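PDB 4PSR: alpha-fucosidase GH29 from Fusarium graminearum, which probably hydrolyses alpha-1,6-linked L-fucose from the reducing-end N-acetylglucosamine of glycoprotein glycans, as a retaining-type family 29 glycosidase built on a TIM barrel. Local coordinates for residues A[22-27]-A[336-341]; A[116-121]-A[372-377]. One frame throughout, in Å; residues are numbered along the deposited sequence.

Interaction 1: residues A[22-27]-A[336-341]; sequences EWYRDA and NGNMLL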
loop_
_atom_site.group_PDB
_atom_site.type_symbol
_atom_site.label_atom_id
_atom_site.label_comp_id
_atom_site.label_asym_id
_atom_site.label_seq_id
_atom_site.Cartn_x
_atom_site.Cartn_y
_atom_site.Cartn_z
ATOM N N GLU A 22 -5.165 14.299 3.858
ATOM C CA GLU A 22 -4.276 14.279 5.014
ATOM C C GLU A 22 -4.537 13.101 5.957
ATOM O O GLU A 22 -3.556 12.501 6.440
ATOM C CB GLU A 22 -4.328 15.609 5.775
ATOM C CG GLU A 22 -3.901 16.785 4.930
ATOM C CD GLU A 22 -2.509 16.638 4.379
ATOM O OE1 GLU A 22 -1.542 16.550 5.155
ATOM O OE2 GLU A 22 -2.335 16.651 3.149
ATOM N N TRP A 23 -5.784 12.713 6.186
ATOM C CA TRP A 23 -6.029 11.591 7.099
ATOM C C TRP A 23 -5.377 10.298 6.577
ATOM O O TRP A 23 -4.917 9.450 7.374
ATOM C CB TRP A 23 -7.516 11.338 7.384
ATOM C CG TRP A 23 -8.309 10.761 6.228
ATOM C CD1 TRP A 23 -9.150 11.444 5.399
ATOM C CD2 TRP A 23 -8.384 9.382 5.826
ATOM N NE1 TRP A 23 -9.717 10.586 4.491
ATOM C CE2 TRP A 23 -9.257 9.316 4.716
ATOM C CE3 TRP A 23 -7.781 8.207 6.265
ATOM C CZ2 TRP A 23 -9.540 8.128 4.061
ATOM C CZ3 TRP A 23 -8.077 7.012 5.598
ATOM C CH2 TRP A 23 -8.942 6.988 4.514
ATOM N N TYR A 24 -5.355 10.132 5.259
ATOM C CA TYR A 24 -4.805 8.931 4.647
ATOM C C TYR A 24 -3.286 8.943 4.717
ATOM O O TYR A 24 -2.665 7.925 4.995
ATOM C CB TYR A 24 -5.342 8.791 3.215
ATOM C CG TYR A 24 -4.772 7.657 2.371
ATOM C CD1 TYR A 24 -3.733 7.883 1.497
ATOM C CD2 TYR A 24 -5.289 6.370 2.451
ATOM C CE1 TYR A 24 -3.233 6.877 0.705
ATOM C CE2 TYR A 24 -4.800 5.352 1.655
ATOM C CZ TYR A 24 -3.770 5.620 0.790
ATOM O OH TYR A 24 -3.238 4.641 -0.021
ATOM N N ARG A 25 -2.675 10.100 4.522
ATOM C CA ARG A 25 -1.239 10.234 4.704
ATOM C C ARG A 25 -0.831 10.016 6.160
ATOM O O ARG A 25 0.266 9.503 6.439
ATOM C CB ARG A 25 -0.746 11.603 4.225
ATOM C CG ARG A 25 -1.085 11.936 2.774
ATOM C CD ARG A 25 -0.548 13.288 2.348
ATOM N NE ARG A 25 -1.035 13.634 1.005
ATOM C CZ ARG A 25 -0.281 13.992 -0.025
ATOM N NH1 ARG A 25 1.032 14.100 0.060
ATOM N NH2 ARG A 25 -0.898 14.259 -1.166
ATOM N N ASP A 26 -1.709 10.377 7.085
ATOM C CA ASP A 26 -1.418 10.197 8.496
ATOM C C ASP A 26 -1.523 8.742 8.928
ATOM O O ASP A 26 -0.959 8.358 9.956
ATOM C CB ASP A 26 -2.421 10.991 9.339
ATOM C CG ASP A 26 -2.235 12.503 9.264
ATOM O OD1 ASP A 26 -1.171 12.997 8.810
ATOM O OD2 ASP A 26 -3.202 13.193 9.663
ATOM N N ALA A 27 -2.314 7.961 8.205
ATOM C CA ALA A 27 -2.738 6.645 8.669
ATOM C C ALA A 27 -1.649 5.588 8.696
ATOM O O ALA A 27 -1.580 4.829 9.662
ATOM C CB ALA A 27 -3.915 6.153 7.850
ATOM N N ASN A 336 7.455 7.504 1.546
ATOM C CA ASN A 336 6.284 8.360 1.257
ATOM C C ASN A 336 5.046 7.571 0.871
ATOM O O ASN A 336 4.211 8.057 0.078
ATOM C CB ASN A 336 6.632 9.449 0.221
ATOM C CG ASN A 336 5.596 10.544 0.119
ATOM O OD1 ASN A 336 5.134 11.103 1.111
ATOM N ND2 ASN A 336 5.265 10.899 -1.122
ATOM N N GLY A 337 4.892 6.398 1.476
ATOM C CA GLY A 337 3.729 5.552 1.247
ATOM C C GLY A 337 3.045 5.024 2.486
ATOM O O GLY A 337 3.551 5.163 3.599
ATOM N N ASN A 338 1.884 4.399 2.272
ATOM C CA ASN A 338 1.229 3.537 3.266
ATOM C C ASN A 338 1.442 2.060 2.923
ATOM O O ASN A 338 1.665 1.719 1.754
ATOM C CB ASN A 338 -0.290 3.764 3.319
ATOM C CG ASN A 338 -0.690 5.082 3.930
ATOM O OD1 ASN A 338 0.086 5.772 4.563
ATOM N ND2 ASN A 338 -1.946 5.450 3.721
ATOM N N MET A 339 1.297 1.190 3.917
ATOM C CA MET A 339 1.320 -0.261 3.724
ATOM C C MET A 339 -0.003 -0.841 4.149
ATOM O O MET A 339 -0.433 -0.667 5.307
ATOM C CB MET A 339 2.447 -0.917 4.530
ATOM C CG MET A 339 2.663 -2.386 4.134
ATOM S SD MET A 339 4.030 -3.185 4.967
ATOM C CE MET A 339 3.168 -3.537 6.442
ATOM N N LEU A 340 -0.638 -1.564 3.236
ATOM C CA LEU A 340 -1.887 -2.280 3.511
ATOM C C LEU A 340 -1.555 -3.759 3.606
ATOM O O LEU A 340 -1.169 -4.404 2.606
ATOM C CB LEU A 340 -2.904 -2.021 2.377
ATOM C CG LEU A 340 -4.203 -2.830 2.425
ATOM C CD1 LEU A 340 -4.952 -2.642 3.743
ATOM C CD2 LEU A 340 -5.092 -2.482 1.206
ATOM N N LEU A 341 -1.669 -4.302 4.826
ATOM C CA LEU A 341 -1.306 -5.681 5.121
ATOM C C LEU A 341 -2.467 -6.642 5.003
ATOM O O LEU A 341 -3.525 -6.471 5.621
ATOM C CB LEU A 341 -0.710 -5.769 6.532
ATOM C CG LEU A 341 -0.295 -7.151 7.018
ATOM C CD1 LEU A 341 0.840 -7.741 6.194
ATOM C CD2 LEU A 341 0.065 -7.087 8.500
#
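Tyr-24 meets Asn-338 twice, with its backbone carbonyl and with its ring. The carboxamide nitrogen ND2 of Asn-338 donates to Tyr-24 O at 2.9 Å. That bond is nearly straight (170°) and lies in the plane of the amide, but it reaches the carbonyl from above its plane. The Tyr-24 ring has CG anti to the backbone N (chi1 174°), which carries it forward beneath the amide: Asn-338 ND2 sits 3.3 Å above the ring plane, over its centre. Beyond, Tyr-24 OH bonds to Gln-301. Arg-25 O comes no nearer than 4.2 Å to Asn-338 OD1. The backbone of Ala-27 lies near the same OD1, at the limit of contact, and Ala-27 N approaches Tyr-24 O from the face opposite to ND2, so a helix carbonyl is gripped by two donors. Asn-338 OD1 is itself taken by Tyr-299 OH; each end of the buried amide thus has a hydrogen-bond partner, which should hold its rotation. The axes of segments 22-27 and 337-341 pass 8.0 Å apart at 67°, and helix 22-27 here packs across the N-terminal end of the eighth strand of a TIM barrel.

Interaction 2: residues A[116-121]-A[372-377]; sequences GARFAG and AVYDTR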
loop_
_atom_site.group_PDB
_atom_site.type_symbol
_atom_site.label_atom_id
_atom_site.label_comp_id
_atom_site.label_asym_id
_atom_site.label_seq_id
_atom_site.Cartn_x
_atom_site.Cartn_y
_atom_site.Cartn_z
ATOM N N GLY A 116 -2.919 -1.857 15.454
ATOM C CA GLY A 116 -2.611 -0.478 15.152
ATOM C C GLY A 116 -3.104 -0.013 13.778
ATOM O O GLY A 116 -2.789 1.085 13.356
ATOM N N ALA A 117 -3.879 -0.839 13.083
ATOM C CA ALA A 117 -4.439 -0.473 11.779
ATOM C C ALA A 117 -5.334 0.766 11.947
ATOM O O ALA A 117 -6.146 0.811 12.871
ATOM C CB ALA A 117 -5.261 -1.614 11.278
ATOM N N ARG A 118 -5.194 1.736 11.044
ATOM C CA ARG A 118 -6.072 2.890 11.062
ATOM C C ARG A 118 -7.109 2.836 9.948
ATOM O O ARG A 118 -8.047 3.633 9.941
ATOM C CB ARG A 118 -5.273 4.174 10.977
ATOM C CG ARG A 118 -4.588 4.551 12.258
ATOM C CD ARG A 118 -4.238 6.014 12.191
ATOM N NE ARG A 118 -3.791 6.538 13.463
ATOM C CZ ARG A 118 -3.284 7.739 13.601
ATOM N NH1 ARG A 118 -3.175 8.536 12.535
ATOM N NH2 ARG A 118 -2.890 8.144 14.793
ATOM N N PHE A 119 -6.950 1.886 9.028
ATOM C CA PHE A 119 -7.991 1.543 8.048
ATOM C C PHE A 119 -8.026 0.034 7.913
ATOM O O PHE A 119 -6.985 -0.609 8.058
ATOM C CB PHE A 119 -7.842 2.260 6.675
ATOM C CG PHE A 119 -6.493 2.087 5.965
ATOM C CD1 PHE A 119 -6.403 1.333 4.813
ATOM C CD2 PHE A 119 -5.361 2.785 6.377
ATOM C CE1 PHE A 119 -5.205 1.213 4.136
ATOM C CE2 PHE A 119 -4.148 2.658 5.712
ATOM C CZ PHE A 119 -4.083 1.878 4.577
ATOM N N ALA A 120 -9.204 -0.514 7.639
ATOM C CA ALA A 120 -9.376 -1.940 7.577
ATOM C C ALA A 120 -10.606 -2.306 6.782
ATOM O O ALA A 120 -11.538 -1.500 6.666
ATOM C CB ALA A 120 -9.476 -2.537 8.997
ATOM N N GLY A 121 -10.616 -3.522 6.252
ATOM C CA GLY A 121 -11.823 -4.027 5.637
ATOM C C GLY A 121 -11.577 -5.226 4.759
ATOM O O GLY A 121 -10.441 -5.671 4.597
ATOM N N ALA A 372 6.667 7.947 15.799
ATOM C CA ALA A 372 7.572 7.949 14.658
ATOM C C ALA A 372 6.902 7.525 13.339
ATOM O O ALA A 372 7.547 7.547 12.290
ATOM C CB ALA A 372 8.778 7.053 14.942
ATOM N N VAL A 373 5.648 7.092 13.425
ATOM C CA VAL A 373 4.943 6.506 12.285
ATOM C C VAL A 373 3.692 7.321 11.971
ATOM O O VAL A 373 3.643 8.032 10.955
ATOM C CB VAL A 373 4.633 5.015 12.538
ATOM C CG1 VAL A 373 3.895 4.407 11.337
ATOM C CG2 VAL A 373 5.924 4.240 12.797
ATOM N N TYR A 374 2.653 7.206 12.785
ATOM C CA TYR A 374 1.422 7.929 12.511
ATOM C C TYR A 374 1.677 9.411 12.441
ATOM O O TYR A 374 2.486 9.961 13.200
ATOM C CB TYR A 374 0.423 7.690 13.611
ATOM C CG TYR A 374 0.100 6.237 13.882
ATOM C CD1 TYR A 374 -0.550 5.439 12.946
ATOM C CD2 TYR A 374 0.350 5.693 15.131
ATOM C CE1 TYR A 374 -0.898 4.115 13.251
ATOM C CE2 TYR A 374 0.031 4.395 15.449
ATOM C CZ TYR A 374 -0.624 3.609 14.520
ATOM O OH TYR A 374 -0.969 2.332 14.847
ATOM N N ASP A 375 0.964 10.062 11.528
ATOM C CA ASP A 375 0.954 11.525 11.445
ATOM C C ASP A 375 2.287 12.126 11.024
ATOM O O ASP A 375 2.426 13.338 11.028
ATOM C CB ASP A 375 0.522 12.169 12.792
ATOM C CG ASP A 375 -0.821 11.681 13.285
ATOM O OD1 ASP A 375 -1.628 11.145 12.518
ATOM O OD2 ASP A 375 -1.055 11.798 14.504
ATOM N N THR A 376 3.256 11.310 10.623
ATOM C CA THR A 376 4.546 11.803 10.137
ATOM C C THR A 376 4.533 11.901 8.605
ATOM O O THR A 376 3.578 11.482 7.951
ATOM C CB THR A 376 5.741 10.896 10.549
ATOM O OG1 THR A 376 5.684 9.622 9.865
ATOM C CG2 THR A 376 5.816 10.678 12.061
ATOM N N ARG A 377 5.577 12.487 8.057
ATOM C CA ARG A 377 5.794 12.520 6.627
ATOM C C ARG A 377 7.234 12.101 6.344
ATOM O O ARG A 377 8.138 12.192 7.202
ATOM C CB ARG A 377 5.566 13.936 6.089
ATOM C CG ARG A 377 4.145 14.483 6.247
ATOM C CD ARG A 377 3.161 13.696 5.388
ATOM N NE ARG A 377 1.789 14.220 5.489
ATOM C CZ ARG A 377 0.884 13.822 6.375
ATOM N NH1 ARG A 377 1.131 12.874 7.269
ATOM N NH2 ARG A 377 -0.322 14.369 6.388
#
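Arg-118 and Tyr-374 form an offset stack: the guanidinium of Arg-118 lies flat on Tyr-374, planes 9° apart and centres 4.2 Å from each other. The group sits over the CB side of the ring, with Arg-118 NE 3.5 Å from Tyr-374 CD1 and Arg-118 NH2 equally near Tyr-374 CB. The aliphatic part of the arginine follows the CD1-CE1 side of the ring, its chain extended from CG to NE. At the edge of the guanidinium, Arg-118 NH1 donates to Asp-375 OD1 at 3.0 Å in a salt bridge (165°). The bond keeps close to the guanidinium plane and meets OD1 on the syn side but tilted out of the carboxylate plane, which is turned 48° from that of the guanidinium. Arg-118 is modelled in two conformers, and the stack and salt bridge belong to the one described. At the far end of the tyrosine, Tyr-374 OH donates to Gly-116 O at 2.7 Å, in the carbonyl plane and on a lone pair.

Backbone turns set up these groups. Gly-116, with positive phi, ends helix 105-114 in a Schellman motif and delivers its carbonyl to the phenol. Tyr-374 and Asp-375 are the two central residues of a type II turn from Val-373 to Thr-376; its backbone bond is weak, but Thr-376 OG1 also reaches Val-373 O, at 2.8 Å. Further out, Leu-366 of helix 353-369 touches the tyrosine, and Ala-27 packs against Arg-118.

Stack and salt bridge use different parts of one guanidinium, its face and its edge, so the tyrosine and the aspartate together favour this pose. The carboxylate probably helps keep the arginine charged, and the charge would probably strengthen the stack.

In the fold
From the N terminus, helix 22-27 leads into the first barrel strand, 29-33. Next comes 116-121, entering the second strand, 119-125. Interaction 1 closes a loop of more than 300 residues when the eighth strand, 337-343, returns beside helix 22-27; interaction 2 closes its own when the chain, past helix 353-369, reaches 372-377. The two loops cross rather than nest, since their segments alternate. Their centres are about 6 Å apart, and salt bridges from Arg-377 to Glu-22 and Asp-26 join them directly. Together they tie the barrel's first, second and eighth strands to the connection toward the antiparallel sheet that begins with strand 383-384.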